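Local coordinates for twin-arginine translocation pathway signal protein (Burkholderia phytofirmans, PDB 2RJO), which is a periplasmic binding protein that holds beta-D-galactopyranose between its two lobes and probably serves in sugar uptake or sensing, at residues T289-K293 with T294-D298. Sequence-based numbering, arbitrary orientation.
Sequences TFVTK and TNVQD
Asn295 folds its side chain back against the preceding backbone and bonds to two peptide groups there, through Phe290 O and Thr292 N. Its OD1 accepts the N-H of Thr292 at 2.8 Å in a nearly straight bond (172°), the donor lying in the plane of the carboxamide C=O. From the same amide, ND2 donates to Phe290 O, 3.0 Å away and on a lone pair of that carbonyl, although the bond is more bent. With CG between backbone N and carbonyl carbon (chi1 72°), the amide is brought back to both partners. Thr292-Asn295 form a helical-type (type I/III) beta turn, closed by Asn295 N to Thr292 O at 3.1 Å; Val296 N adds a weak bond to that oxygen. At the exposed corners, a long charged lysine and a small polar threonine suit the solvent: Lys293 leads away although its CB lies 3.3 Å from Thr294 N, and Thr294 OG1 comes tightly to Thr292 CG2, at 3.0 Å. A water joins Lys293 O to Gln297 N in helix 296-302. Val291 CG2 packs over Val296 CA at 3.9 Å, and both valines rest on Ile240 of helix 234-241. Asparagine suits the N-cap position here without capping the helix: its short amide uses OD1 as acceptor and ND2 as donor, which fixes its rotation and holds the turn leading into helix 296-302.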
loop_
_atom_site.group_PDB
_atom_site.type_symbol
_atom_site.label_atom_id
_atom_site.label_comp_id
_atom_site.label_asym_id
_atom_site.label_seq_id
_atom_site.Cartn_x
_atom_site.Cartn_y
_atom_site.Cartn_z
ATOM N N THR A 289 1.211 -2.779 -11.579
ATOM C CA THR A 289 0.528 -2.631 -12.871
ATOM C C THR A 289 -0.262 -1.325 -12.943
ATOM O O THR A 289 -1.214 -1.126 -12.187
ATOM C CB THR A 289 -0.495 -3.771 -13.123
ATOM O OG1 THR A 289 0.036 -5.009 -12.656
ATOM C CG2 THR A 289 -0.804 -3.893 -14.612
ATOM N N PHE A 290 0.130 -0.431 -13.842
ATOM C CA PHE A 290 -0.599 0.812 -13.993
ATOM C C PHE A 290 -1.916 0.386 -14.631
ATOM O O PHE A 290 -1.911 -0.377 -15.595
ATOM C CB PHE A 290 0.143 1.746 -14.931
ATOM C CG PHE A 290 -0.429 3.126 -14.979
ATOM C CD1 PHE A 290 -0.357 3.963 -13.868
ATOM C CD2 PHE A 290 -1.046 3.596 -16.128
ATOM C CE1 PHE A 290 -0.878 5.262 -13.911
ATOM C CE2 PHE A 290 -1.568 4.885 -16.180
ATOM C CZ PHE A 290 -1.490 5.714 -15.072
ATOM N N VAL A 291 -3.038 0.864 -14.105
ATOM C CA VAL A 291 -4.327 0.465 -14.654
ATOM C C VAL A 291 -5.179 1.644 -15.094
ATOM O O VAL A 291 -5.296 2.645 -14.392
ATOM C CB VAL A 291 -5.117 -0.401 -13.635
ATOM C CG1 VAL A 291 -5.226 0.320 -12.311
ATOM C CG2 VAL A 291 -6.509 -0.710 -14.173
ATOM N N THR A 292 -5.766 1.506 -16.272
ATOM C CA THR A 292 -6.623 2.520 -16.868
ATOM C C THR A 292 -7.718 1.759 -17.629
ATOM O O THR A 292 -7.679 0.537 -17.668
ATOM C CB THR A 292 -5.806 3.407 -17.826
ATOM O OG1 THR A 292 -6.650 4.422 -18.378
ATOM C CG2 THR A 292 -5.224 2.576 -18.951
ATOM N N LYS A 293 -8.684 2.453 -18.226
ATOM C CA LYS A 293 -9.749 1.748 -18.931
ATOM C C LYS A 293 -9.261 0.811 -20.024
ATOM O O LYS A 293 -9.936 -0.169 -20.344
ATOM C CB LYS A 293 -10.787 2.721 -19.528
ATOM C CG LYS A 293 -12.037 2.870 -18.644
ATOM C CD LYS A 293 -13.272 3.441 -19.378
ATOM C CE LYS A 293 -13.189 4.947 -19.577
ATOM N NZ LYS A 293 -14.402 5.509 -20.273
ATOM N N THR A 294 -8.091 1.086 -20.589
ATOM C CA THR A 294 -7.592 0.233 -21.661
ATOM C C THR A 294 -7.188 -1.162 -21.197
ATOM O O THR A 294 -7.300 -2.124 -21.955
ATOM C CB THR A 294 -6.425 0.903 -22.404
ATOM O OG1 THR A 294 -5.294 1.010 -21.540
ATOM C CG2 THR A 294 -6.842 2.293 -22.869
ATOM N N ASN A 295 -6.749 -1.293 -19.950
ATOM C CA ASN A 295 -6.380 -2.614 -19.453
ATOM C C ASN A 295 -7.161 -2.983 -18.202
ATOM O O ASN A 295 -6.879 -3.997 -17.573
ATOM C CB ASN A 295 -4.886 -2.665 -19.142
ATOM C CG ASN A 295 -4.528 -1.882 -17.899
ATOM O OD1 ASN A 295 -5.091 -0.820 -17.652
ATOM N ND2 ASN A 295 -3.583 -2.397 -17.113
ATOM N N VAL A 296 -8.157 -2.179 -17.842
ATOM C CA VAL A 296 -8.907 -2.465 -16.625
ATOM C C VAL A 296 -9.558 -3.844 -16.597
ATOM O O VAL A 296 -9.552 -4.512 -15.573
ATOM C CB VAL A 296 -9.990 -1.405 -16.356
ATOM C CG1 VAL A 296 -11.052 -1.434 -17.450
ATOM C CG2 VAL A 296 -10.609 -1.652 -14.989
ATOM N N GLN A 297 -10.117 -4.274 -17.716
ATOM C CA GLN A 297 -10.766 -5.571 -17.749
ATOM C C GLN A 297 -9.806 -6.700 -17.366
ATOM O O GLN A 297 -10.203 -7.649 -16.690
ATOM C CB GLN A 297 -11.373 -5.819 -19.129
ATOM C CG GLN A 297 -12.183 -7.101 -19.235
ATOM C CD GLN A 297 -11.325 -8.313 -19.548
ATOM O OE1 GLN A 297 -10.613 -8.336 -20.560
ATOM N NE2 GLN A 297 -11.391 -9.334 -18.685
ATOM N N ASP A 298 -8.547 -6.598 -17.784
ATOM C CA ASP A 298 -7.563 -7.624 -17.452
ATOM C C ASP A 298 -7.219 -7.638 -15.972
ATOM O O ASP A 298 -7.036 -8.706 -15.381
ATOM C CB ASP A 298 -6.279 -7.434 -18.254
ATOM C CG ASP A 298 -6.454 -7.798 -19.694
ATOM O OD1 ASP A 298 -6.985 -8.894 -19.959
ATOM O OD2 ASP A 298 -6.058 -7.000 -20.560
HETATM O O HOH W 1 -10.239 -3.237 -20.462
#